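Local coordinates for HpcH/HpaI aldolase/citrate lyase family protein (Burkholderia cenocepacia, PDB 4MF4), which adopts the TIM-barrel fold of the HpcH/HpaI aldolase/citrate lyase family and assembles into a group of six identical chains, at residues Ala40-His45 against Ala71-Leu77; Lys17-Arg21 against Val183-Phe187; Gly47-Leu51 against Leu246-Ser250; Glu166-Val171 against Asp192-Leu197; Leu216-Lys220 against Glu241-Arg245. All blocks are in the same frame, centred on the assembly; numbering follows the deposited sequence. Where two conformers were deposited one is given.

Contact 1 (Ala40-His45 against Ala71-Leu77)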
# COMPACT_ATOMS: atom_id res chain seq x y z
N ALA A 40 -9.64 4.61 12.95
CA ALA A 40 -10.78 5.48 12.57
C ALA A 40 -12.10 4.74 12.78
O ALA A 40 -13.10 5.33 13.28
CB ALA A 40 -10.67 5.92 11.12
N GLU A 41 -12.13 3.48 12.37
CA GLU A 41 -13.33 2.67 12.54
C GLU A 41 -13.60 2.43 14.01
O GLU A 41 -14.74 2.64 14.48
CB GLU A 41 -13.27 1.33 11.80
CG GLU A 41 -14.64 0.67 11.81
CD GLU A 41 -14.76 -0.57 10.98
OE1 GLU A 41 -13.76 -1.06 10.38
OE2 GLU A 41 -15.92 -1.08 10.94
N ALA A 42 -12.56 2.07 14.77
CA ALA A 42 -12.74 1.96 16.23
C ALA A 42 -13.28 3.27 16.86
O ALA A 42 -14.26 3.26 17.59
CB ALA A 42 -11.43 1.51 16.90
N LEU A 43 -12.64 4.40 16.57
CA LEU A 43 -13.07 5.68 17.13
C LEU A 43 -14.46 6.16 16.70
O LEU A 43 -15.12 6.93 17.41
CB LEU A 43 -11.98 6.75 16.94
CG LEU A 43 -10.72 6.46 17.74
CD1 LEU A 43 -9.57 7.39 17.35
CD2 LEU A 43 -11.00 6.57 19.25
N ALA A 44 -14.92 5.70 15.55
CA ALA A 44 -16.30 5.88 15.13
C ALA A 44 -17.33 5.29 16.11
O ALA A 44 -18.53 5.66 16.03
CB ALA A 44 -16.52 5.35 13.72
N HIS A 45 -16.86 4.48 17.07
CA HIS A 45 -17.69 3.90 18.13
C HIS A 45 -17.51 4.65 19.47
O HIS A 45 -18.03 4.23 20.49
CB HIS A 45 -17.33 2.42 18.36
CG HIS A 45 -17.70 1.52 17.23
ND1 HIS A 45 -18.85 0.74 17.24
CD2 HIS A 45 -17.10 1.28 16.05
CE1 HIS A 45 -18.91 0.04 16.13
NE2 HIS A 45 -17.87 0.36 15.38
N ALA A 71 -13.91 3.79 6.45
CA ALA A 71 -13.78 3.06 7.70
C ALA A 71 -14.75 3.63 8.78
O ALA A 71 -15.37 2.89 9.51
CB ALA A 71 -12.35 3.11 8.22
N ILE A 72 -14.83 4.93 8.87
CA ILE A 72 -15.79 5.59 9.76
C ILE A 72 -17.24 5.26 9.32
O ILE A 72 -18.07 4.91 10.14
CB ILE A 72 -15.58 7.13 9.76
CG1 ILE A 72 -14.28 7.53 10.48
CG2 ILE A 72 -16.75 7.86 10.43
CD1 ILE A 72 -13.80 8.90 10.07
N ALA A 73 -17.54 5.37 8.01
CA ALA A 73 -18.92 5.12 7.54
C ALA A 73 -19.34 3.66 7.82
O ALA A 73 -20.50 3.37 8.05
CB ALA A 73 -19.07 5.42 6.05
N ALA A 74 -18.37 2.77 7.81
CA ALA A 74 -18.64 1.38 8.01
C ALA A 74 -19.18 1.07 9.39
O ALA A 74 -19.84 0.04 9.54
CB ALA A 74 -17.40 0.53 7.71
N ALA A 75 -18.91 1.94 10.38
CA ALA A 75 -19.41 1.73 11.73
C ALA A 75 -20.89 2.00 11.82
O ALA A 75 -21.48 1.62 12.81
CB ALA A 75 -18.68 2.60 12.76
N HIS A 76 -21.47 2.70 10.85
CA HIS A 76 -22.92 3.00 10.81
C HIS A 76 -23.39 3.76 12.07
O HIS A 76 -24.50 3.53 12.58
CB HIS A 76 -23.77 1.72 10.65
CG HIS A 76 -23.75 1.12 9.27
ND1 HIS A 76 -22.60 0.60 8.69
CD2 HIS A 76 -24.75 0.91 8.38
CE1 HIS A 76 -22.89 0.11 7.50
NE2 HIS A 76 -24.18 0.29 7.28
N LEU A 77 -22.57 4.67 12.57
CA LEU A 77 -22.89 5.39 13.78
C LEU A 77 -22.89 6.88 13.47
O LEU A 77 -22.62 7.25 12.35
CB LEU A 77 -21.92 4.97 14.90
CG LEU A 77 -22.25 3.58 15.52
CD1 LEU A 77 -21.11 3.08 16.43
CD2 LEU A 77 -23.54 3.59 16.32
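Ala44 and Ala75 meet through their methyl groups, CB to CB 3.6 Å, and around this pair two helix ends are pressed together. Alanines at 40, 44, 71 and 75 leave room for the close approach, and the CA atoms of Glu41 and Ile72 come within 4.7 Å. Ile72 spreads its two branches over the partner segment, CG1 lying 4.0 Å from Ala40 CB and CG2 4.1 Å from Ala44 CB. Glu41 adds its aliphatic part, with CG 3.3 Å from Ala71 O. Its CG is anti to the backbone N (chi1 -169°) and the chain beyond stays extended, carrying the carboxylate past this packing to salt bridges with Arg70 and Arg141 of a second subunit. The other end is more open. There Leu77, exposed to solvent, lays CD1 over one face of the partly exposed His45 ring, 3.4 Å from ND1, and the two side chains cross at about a right angle; Ala75 CB approaches the same ring obliquely. Helices 37-43 and 62-73 thus pack side by side outside the barrel, with Leu51 of strand 50-54 against Ala44 and Ile72, and Leu43 resting on Leu30 and Leu32 of strand 27-32.

Contact 2 (Lys17-Arg21 against Val183-Phe187)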
# COMPACT_ATOMS: atom_id res chain seq x y z
N LYS A 17 -23.22 20.47 9.59
CA LYS A 17 -23.52 21.80 9.08
C LYS A 17 -24.80 22.36 9.69
O LYS A 17 -24.86 23.53 10.08
CB LYS A 17 -23.68 21.81 7.56
CG LYS A 17 -23.68 23.19 6.95
CD LYS A 17 -23.98 23.16 5.44
CE LYS A 17 -23.96 24.57 4.82
NZ LYS A 17 -23.94 24.56 3.32
N GLN A 18 -25.83 21.50 9.73
CA GLN A 18 -27.14 21.94 10.18
C GLN A 18 -27.06 22.35 11.66
O GLN A 18 -27.54 23.42 12.05
CB GLN A 18 -28.17 20.84 9.92
CG GLN A 18 -29.56 21.09 10.48
CD GLN A 18 -29.70 20.52 11.88
OE1 GLN A 18 -29.55 19.31 12.10
NE2 GLN A 18 -29.98 21.39 12.85
N ARG A 19 -26.45 21.50 12.48
CA ARG A 19 -26.25 21.82 13.89
C ARG A 19 -25.38 23.07 14.08
O ARG A 19 -25.73 23.93 14.90
CB ARG A 19 -25.67 20.64 14.65
CG ARG A 19 -26.68 19.52 14.87
CD ARG A 19 -26.01 18.28 15.44
NE ARG A 19 -25.41 17.42 14.43
CZ ARG A 19 -24.59 16.42 14.71
NH1 ARG A 19 -24.26 16.19 15.96
NH2 ARG A 19 -24.08 15.68 13.75
N LEU A 20 -24.28 23.19 13.33
CA LEU A 20 -23.41 24.40 13.42
C LEU A 20 -24.16 25.71 13.15
O LEU A 20 -23.94 26.70 13.87
CB LEU A 20 -22.24 24.34 12.46
CG LEU A 20 -21.05 23.44 12.81
CD1 LEU A 20 -20.19 23.41 11.58
CD2 LEU A 20 -20.26 23.91 14.03
N ARG A 21 -25.01 25.72 12.12
CA ARG A 21 -25.77 26.91 11.72
C ARG A 21 -27.00 27.15 12.59
O ARG A 21 -27.40 28.29 12.76
CB ARG A 21 -26.27 26.82 10.27
CG ARG A 21 -25.23 26.96 9.16
CD ARG A 21 -25.97 26.98 7.83
NE ARG A 21 -25.14 27.07 6.63
CZ ARG A 21 -24.52 28.18 6.20
NH1 ARG A 21 -24.59 29.32 6.88
NH2 ARG A 21 -23.79 28.13 5.07
N VAL A 183 -19.05 30.86 5.37
CA VAL A 183 -18.22 30.49 6.51
C VAL A 183 -19.13 29.95 7.61
O VAL A 183 -19.93 30.69 8.17
CB VAL A 183 -17.39 31.68 7.05
CG1 VAL A 183 -16.79 31.38 8.44
CG2 VAL A 183 -16.30 32.02 6.07
N ASP A 184 -19.05 28.66 7.92
CA ASP A 184 -19.99 28.04 8.89
C ASP A 184 -19.36 27.95 10.29
O ASP A 184 -20.07 27.72 11.26
CB ASP A 184 -20.43 26.65 8.44
CG ASP A 184 -21.05 26.64 7.04
OD1 ASP A 184 -22.03 27.41 6.80
OD2 ASP A 184 -20.54 25.89 6.16
N CYS A 185 -18.05 28.14 10.41
CA CYS A 185 -17.42 28.04 11.71
C CYS A 185 -16.07 28.73 11.70
O CYS A 185 -15.34 28.57 10.74
CB CYS A 185 -17.18 26.56 12.03
SG CYS A 185 -16.51 26.27 13.69
N LEU A 186 -15.72 29.42 12.78
CA LEU A 186 -14.38 29.98 12.93
C LEU A 186 -13.64 29.03 13.84
O LEU A 186 -14.14 28.74 14.93
CB LEU A 186 -14.41 31.36 13.58
CG LEU A 186 -15.24 32.45 12.94
CD1 LEU A 186 -15.36 33.67 13.85
CD2 LEU A 186 -14.67 32.80 11.58
N PHE A 187 -12.45 28.57 13.45
CA PHE A 187 -11.73 27.62 14.31
C PHE A 187 -10.42 28.19 14.85
O PHE A 187 -9.60 28.65 14.09
CB PHE A 187 -11.51 26.33 13.53
CG PHE A 187 -10.97 25.19 14.35
CD1 PHE A 187 -9.62 25.05 14.53
CD2 PHE A 187 -11.81 24.25 14.88
CE1 PHE A 187 -9.12 23.97 15.22
CE2 PHE A 187 -11.33 23.17 15.59
CZ PHE A 187 -9.98 23.02 15.74
O HOH W 1 -22.38 28.75 12.33
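The N-terminal end of a TIM barrel, where the strands begin, is here packed by helix 15-22, and Leu20 and Asp184 show how the helix meets the entry to strand 185-188. The apolar part is modest: Leu20 CD1 stands 4.4 Å from Cys185 CB, and the same leucine also touches Leu27 and Leu246, which lie at the starts of two further strands. Beside it a water joins the two backbones. It donates to Leu20 O at 3.0 Å and to Asp184 O at 2.7 Å, bridging carbonyl groups that could not bond to each other. The charged part centres on the Asp184 carboxylate. Arg21 forms a salt bridge to it, with OD1 over one face of the guanidinium instead of at its edge and the two flat groups turned 80° apart; because OD1 is modelled too close to the guanidinium carbon, the fine detail of this pair is doubtful. OD2 is fixed independently by the backbone N of Val161. Lys17 passes the carboxylate without pairing with it. With chi1 at -168° the lysine chain leaves opposite its own backbone N and runs extended alongside the carboxylate, with Lys17 CE 3.9 Å from Asp184 OD2, while NZ travels on, 4.6 Å from that oxygen, to bond with Val159 O and Ala157 O. A nearby aspartate would still be expected to favour the lysine's positive charge. A helix preceding the first strand and closing the end of the barrel where the strands start is a recurrent addition to the TIM-barrel fold.

Contact 3 (Gly47-Leu51 against Leu246-Ser250)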
# COMPACT_ATOMS: atom_id res chain seq x y z
N GLY A 47 -18.46 7.76 20.33
CA GLY A 47 -19.53 8.70 20.68
C GLY A 47 -19.35 10.17 20.30
O GLY A 47 -20.18 11.02 20.66
N TYR A 48 -18.28 10.51 19.60
CA TYR A 48 -18.01 11.93 19.28
C TYR A 48 -18.98 12.42 18.20
O TYR A 48 -19.45 11.63 17.34
CB TYR A 48 -16.56 12.11 18.81
CG TYR A 48 -15.61 12.10 19.97
CD1 TYR A 48 -15.20 10.92 20.54
CD2 TYR A 48 -15.11 13.29 20.48
CE1 TYR A 48 -14.37 10.93 21.68
CE2 TYR A 48 -14.26 13.30 21.57
CZ TYR A 48 -13.89 12.12 22.17
OH TYR A 48 -13.01 12.16 23.20
N ASP A 49 -19.29 13.70 18.23
CA ASP A 49 -20.12 14.32 17.15
C ASP A 49 -19.37 14.40 15.81
O ASP A 49 -19.98 14.28 14.73
CB ASP A 49 -20.61 15.67 17.61
CG ASP A 49 -21.35 15.58 18.93
OD1 ASP A 49 -22.32 14.78 18.96
OD2 ASP A 49 -20.93 16.22 19.95
N TRP A 50 -18.05 14.64 15.86
CA TRP A 50 -17.26 14.70 14.63
C TRP A 50 -15.88 14.13 14.83
O TRP A 50 -15.40 14.06 15.96
CB TRP A 50 -17.20 16.15 14.08
CG TRP A 50 -16.69 17.15 15.04
CD1 TRP A 50 -17.35 17.71 16.10
CD2 TRP A 50 -15.38 17.73 15.04
NE1 TRP A 50 -16.53 18.59 16.77
CE2 TRP A 50 -15.31 18.62 16.14
CE3 TRP A 50 -14.26 17.57 14.23
CZ2 TRP A 50 -14.18 19.35 16.43
CZ3 TRP A 50 -13.13 18.34 14.51
CH2 TRP A 50 -13.11 19.20 15.64
N LEU A 51 -15.25 13.70 13.74
CA LEU A 51 -13.88 13.20 13.75
C LEU A 51 -13.10 13.86 12.63
O LEU A 51 -13.60 13.96 11.52
CB LEU A 51 -13.85 11.68 13.53
CG LEU A 51 -14.58 10.79 14.54
CD1 LEU A 51 -14.62 9.34 14.07
CD2 LEU A 51 -13.87 10.83 15.87
N LEU A 246 -17.65 24.06 18.66
CA LEU A 246 -16.97 22.93 18.01
C LEU A 246 -15.64 22.67 18.69
O LEU A 246 -14.58 23.25 18.33
CB LEU A 246 -16.78 23.21 16.53
CG LEU A 246 -16.33 22.02 15.70
CD1 LEU A 246 -17.53 21.23 15.19
CD2 LEU A 246 -15.49 22.44 14.54
N ILE A 247 -15.68 21.79 19.69
CA ILE A 247 -14.56 21.62 20.59
C ILE A 247 -13.88 20.28 20.32
O ILE A 247 -14.54 19.24 20.38
CB ILE A 247 -15.02 21.66 22.05
CG1 ILE A 247 -15.61 23.04 22.36
CG2 ILE A 247 -13.84 21.39 22.96
CD1 ILE A 247 -16.20 23.18 23.74
N THR A 248 -12.59 20.33 20.00
CA THR A 248 -11.77 19.15 19.75
C THR A 248 -11.18 18.71 21.08
O THR A 248 -10.46 19.48 21.69
CB THR A 248 -10.56 19.42 18.82
OG1 THR A 248 -10.92 20.22 17.69
CG2 THR A 248 -9.98 18.15 18.30
N VAL A 249 -11.47 17.48 21.51
CA VAL A 249 -10.95 16.90 22.75
C VAL A 249 -9.64 16.17 22.44
O VAL A 249 -9.57 14.92 22.47
CB VAL A 249 -11.99 15.98 23.46
CG1 VAL A 249 -11.53 15.62 24.86
CG2 VAL A 249 -13.36 16.60 23.57
N SER A 250 -8.62 16.95 22.10
CA SER A 250 -7.30 16.46 21.73
C SER A 250 -7.32 15.50 20.53
O SER A 250 -8.14 15.63 19.65
CB SER A 250 -6.60 15.88 22.97
OG SER A 250 -5.20 15.66 22.78
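Thr248 OG1 is held by a hydrogen bond to Ile228 O, and the edge of the Trp50 indole comes up to the same hydroxyl, CH2 3.2 Å away and near the ring plane. The setting is a closed eight-stranded parallel barrel in which strands 50-54 and 246-251 are not neighbours: strand 27-32 lies between them, and side chains from its two flanking strands meet past it. Trp50 does most of the bridging. Its CG lies between the backbone N and the carbonyl carbon (chi1 56°), which sends the indole toward strand 246-251, and NE1 is tied to Leu27 O on the intervening strand. With the rotation of the ring fixed in this way, one face is presented to Leu246. CD1 of that leucine sits over the five-membered ring, 3.6 Å from its centroid and 26° off the normal, a CH-pi contact, while Leu246 CG approaches Trp50 CZ2 at 3.5 Å. Leu246 and Thr248 also touch Phe187, and Leu20 of helix 15-22 lies against Leu246; this cluster fills part of the barrel interior. A second meeting, between Tyr48 and Val249, lies on the outer side of the strands, where another subunit packs. Tyr48 OH bonds to Thr260 O of that third subunit, and Val249, the centre of an inverse gamma turn, touches its Ala263. Within the chain the two side chains cross at about a right angle, with Val249 CG2 at the tyrosine edge, 4.0 Å from Tyr48 CE2 and near the ring plane.

Contact 4 (Glu166-Val171 against Asp192-Leu197)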
# COMPACT_ATOMS: atom_id res chain seq x y z
N GLU A 166 -5.58 31.81 12.68
CA GLU A 166 -4.42 31.40 13.46
C GLU A 166 -3.21 32.29 13.30
O GLU A 166 -2.09 31.86 13.58
CB GLU A 166 -4.08 29.92 13.20
CG GLU A 166 -3.69 29.58 11.78
CD GLU A 166 -3.70 28.06 11.55
OE1 GLU A 166 -3.68 27.33 12.58
OE2 GLU A 166 -3.72 27.61 10.37
N SER A 167 -3.47 33.55 12.97
CA SER A 167 -2.47 34.54 12.77
C SER A 167 -2.94 35.86 13.34
O SER A 167 -4.14 36.07 13.54
CB SER A 167 -2.31 34.71 11.28
OG SER A 167 -3.62 34.91 10.75
N ALA A 168 -2.02 36.79 13.49
CA ALA A 168 -2.37 38.11 13.99
C ALA A 168 -3.17 38.96 12.98
O ALA A 168 -4.06 39.76 13.34
CB ALA A 168 -1.11 38.84 14.36
N ARG A 169 -2.84 38.83 11.71
CA ARG A 169 -3.60 39.53 10.68
C ARG A 169 -5.02 38.95 10.66
O ARG A 169 -6.00 39.66 10.50
CB ARG A 169 -2.95 39.35 9.29
CG ARG A 169 -3.85 39.82 8.15
CD ARG A 169 -3.11 39.83 6.84
NE ARG A 169 -2.32 38.61 6.64
CZ ARG A 169 -1.44 38.46 5.65
NH1 ARG A 169 -1.22 39.45 4.79
NH2 ARG A 169 -0.77 37.31 5.52
N GLY A 170 -5.11 37.64 10.80
CA GLY A 170 -6.42 36.96 10.80
C GLY A 170 -7.28 37.43 11.94
O GLY A 170 -8.48 37.64 11.78
N VAL A 171 -6.67 37.61 13.11
CA VAL A 171 -7.41 38.12 14.26
C VAL A 171 -7.92 39.54 13.98
O VAL A 171 -9.08 39.84 14.28
CB VAL A 171 -6.63 38.04 15.58
CG1 VAL A 171 -7.47 38.62 16.70
CG2 VAL A 171 -6.28 36.58 15.92
N ASP A 192 -0.83 27.34 17.04
CA ASP A 192 -0.37 28.21 15.92
C ASP A 192 -0.67 29.68 16.22
O ASP A 192 0.08 30.56 15.81
CB ASP A 192 -1.00 27.86 14.56
CG ASP A 192 -0.04 27.11 13.61
OD1 ASP A 192 1.15 27.49 13.43
OD2 ASP A 192 -0.50 26.14 12.99
N LEU A 193 -1.77 29.96 16.92
CA LEU A 193 -2.06 31.37 17.16
C LEU A 193 -0.96 31.95 18.05
O LEU A 193 -0.41 33.01 17.75
CB LEU A 193 -3.47 31.54 17.71
CG LEU A 193 -3.97 32.97 17.88
CD1 LEU A 193 -3.85 33.81 16.62
CD2 LEU A 193 -5.43 32.92 18.35
N ALA A 194 -0.59 31.21 19.11
CA ALA A 194 0.45 31.68 20.02
C ALA A 194 1.77 31.88 19.26
O ALA A 194 2.44 32.91 19.43
CB ALA A 194 0.61 30.71 21.18
N ALA A 195 2.12 30.94 18.37
CA ALA A 195 3.34 31.11 17.58
C ALA A 195 3.30 32.37 16.70
O ALA A 195 4.27 33.13 16.66
CB ALA A 195 3.60 29.87 16.73
N SER A 196 2.22 32.61 15.97
CA SER A 196 2.21 33.79 15.09
C SER A 196 2.20 35.10 15.86
O SER A 196 2.68 36.14 15.36
CB SER A 196 1.05 33.79 14.10
OG SER A 196 0.92 35.10 13.58
N LEU A 197 1.71 35.09 17.10
CA LEU A 197 1.71 36.32 17.86
C LEU A 197 3.04 36.50 18.61
O LEU A 197 3.16 37.44 19.38
CB LEU A 197 0.54 36.37 18.85
CG LEU A 197 -0.86 36.17 18.26
CD1 LEU A 197 -1.91 35.98 19.35
CD2 LEU A 197 -1.26 37.36 17.40
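From Glu166 to Ala168 the chain runs beside the last turns of helix 190-196 and gradually parts from it, the CA separation growing from 4.4 Å at Glu166 and Leu193 to 5.9 Å at Ala168 and Leu197. One polar link spans the gap: Ala168 N donates to Ser196 OG at 3.4 Å, a weak bond, and a provisional one because Ser196 was modelled in two conformers. Beside it Ser167 serves as N-cap of helix 168-172, its OG accepting from Gly170 N at 3.1 Å. Apolar contacts flank these serines. Ala168 CB and Leu197 CD2 are 3.4 Å apart, tighter than usual for two carbons, and Val171 CG2 meets Leu193 CD1 at 3.8 Å with the side chains roughly perpendicular. Both segments follow barrel strands, 160-165 and 185-188, and so lie at the C-terminal end of the barrel, the end where TIM-barrel enzymes carry their active sites; a bound 1,2-ethanediol, probably from the crystallisation liquor, is about 6 Å from the Glu166 side chain. Two carboxylates come close here, Glu166 OE1 lying 3.4 Å from Asp192 OD2, with their planes 74° apart, in one of the two conformers of Asp192. Each acid also has a partner elsewhere: Glu166 OE2 accepts from Cys108 N, and Asp192 OD1, less certainly given the two conformers, accepts from Val136 N of a fourth subunit.

Contact 5 (Leu216-Lys220 against Glu241-Arg245)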
# COMPACT_ATOMS: atom_id res chain seq x y z
N LEU A 216 -13.62 34.34 19.44
CA LEU A 216 -14.89 33.85 20.03
C LEU A 216 -16.00 34.90 20.01
O LEU A 216 -17.16 34.61 19.66
CB LEU A 216 -14.63 33.36 21.46
CG LEU A 216 -15.84 32.93 22.30
CD1 LEU A 216 -16.50 31.73 21.62
CD2 LEU A 216 -15.44 32.57 23.72
N ALA A 217 -15.66 36.13 20.41
CA ALA A 217 -16.63 37.22 20.49
C ALA A 217 -17.11 37.58 19.11
O ALA A 217 -18.30 37.86 18.89
CB ALA A 217 -16.03 38.43 21.18
N ALA A 218 -16.19 37.57 18.16
CA ALA A 218 -16.60 37.83 16.76
C ALA A 218 -17.65 36.83 16.28
O ALA A 218 -18.63 37.18 15.62
CB ALA A 218 -15.41 37.85 15.83
N GLY A 219 -17.41 35.57 16.57
CA GLY A 219 -18.33 34.53 16.22
C GLY A 219 -19.69 34.76 16.83
O GLY A 219 -20.69 34.71 16.13
N LYS A 220 -19.73 35.00 18.15
CA LYS A 220 -20.99 35.19 18.88
C LYS A 220 -21.80 36.34 18.33
O LYS A 220 -23.03 36.24 18.21
CB LYS A 220 -20.75 35.43 20.37
CG LYS A 220 -20.26 34.19 21.11
CD LYS A 220 -20.13 34.50 22.57
CE LYS A 220 -19.66 33.33 23.36
NZ LYS A 220 -19.12 33.81 24.66
N GLU A 241 -17.50 26.21 28.67
CA GLU A 241 -18.08 27.23 29.59
C GLU A 241 -18.03 28.64 28.97
O GLU A 241 -18.93 29.45 29.16
CB GLU A 241 -17.34 27.19 30.94
CG GLU A 241 -17.93 26.19 31.92
CD GLU A 241 -16.90 25.31 32.61
OE1 GLU A 241 -15.85 25.83 33.03
OE2 GLU A 241 -17.15 24.08 32.72
N ALA A 242 -16.99 28.92 28.20
CA ALA A 242 -16.85 30.21 27.57
C ALA A 242 -17.76 30.40 26.35
O ALA A 242 -17.95 31.52 25.91
CB ALA A 242 -15.38 30.48 27.19
N GLY A 243 -18.29 29.33 25.78
CA GLY A 243 -19.22 29.43 24.67
C GLY A 243 -18.73 28.93 23.31
O GLY A 243 -19.40 29.12 22.31
N TYR A 244 -17.53 28.36 23.27
CA TYR A 244 -17.12 27.65 22.10
C TYR A 244 -18.09 26.46 21.89
O TYR A 244 -18.50 25.80 22.85
CB TYR A 244 -15.72 27.08 22.27
CG TYR A 244 -14.61 28.10 22.26
CD1 TYR A 244 -13.99 28.50 21.05
CD2 TYR A 244 -14.20 28.70 23.45
CE1 TYR A 244 -12.97 29.46 21.05
CE2 TYR A 244 -13.19 29.63 23.45
CZ TYR A 244 -12.59 30.02 22.26
OH TYR A 244 -11.58 30.94 22.32
N ARG A 245 -18.40 26.18 20.63
CA ARG A 245 -19.28 25.06 20.24
C ARG A 245 -18.55 23.83 19.62
O ARG A 245 -18.74 22.67 20.07
CB ARG A 245 -20.36 25.58 19.34
CG ARG A 245 -21.33 26.48 20.12
CD ARG A 245 -22.51 26.82 19.29
NE ARG A 245 -23.24 25.58 19.00
CZ ARG A 245 -23.80 25.30 17.84
NH1 ARG A 245 -23.74 26.15 16.81
NH2 ARG A 245 -24.40 24.14 17.69
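Leu216 begins the contact by setting its two methyl groups on different parts of the partner segment. A chi1 of 174° turns the leucine away from its backbone N and directs the fork at Tyr244: CD1 stands above the middle of the ring, 4.0 Å from the centroid and 5° off the normal, a nearly axial CH-pi contact. CD2 reaches further round, 3.7 Å from Tyr244 CE2 and 3.5 Å from Ala242 O, with Ala242 CB at 4.1 Å. The two helices concerned, 206-222 and 233-242, belong to the outer layer of the TIM barrel, and strand 225-230 runs between them in the chain; Leu216 and Tyr244 both rest on its Val226. Where helix 233-242 stops, Gly243 takes a positive phi and closes a Schellman motif. One turn on from Leu216, Lys220 lies extended toward this helix end. Its NZ donates to Ala242 O at 2.9 Å, the C=O...N angle of 163° placing the amine almost straight beyond the oxygen. A positive charge at the C-terminal end of a helix should be electrostatically favourable. The last methylene follows the same route, with Lys220 CE 4.1 Å from Gly243 CA.

The five contacts sample one barrel from both ends and from its outer layer. Contacts 2 and 3, centres 14 Å apart, touch at the barrel interior through Phe187 and Leu20 against Thr248 and Leu246, with Phe187 CZ 3.5 Å from Thr248 OG1. Contact 5 joins contact 2 through Arg245, whose NH2 probably bonds to Arg19 O at 3.1 Å, and it runs straight on in sequence into contact 3. Contact 1 meets contact 3 through Leu51, and both face the third subunit. Contacts 1 and 4 lie on opposite sides of the chain centre, 34 Å between their own centres. Contact 4, nearest atoms about 5 Å from contact 2, has the Glu166 side chain about 6 Å from a bound 1,2-ethanediol.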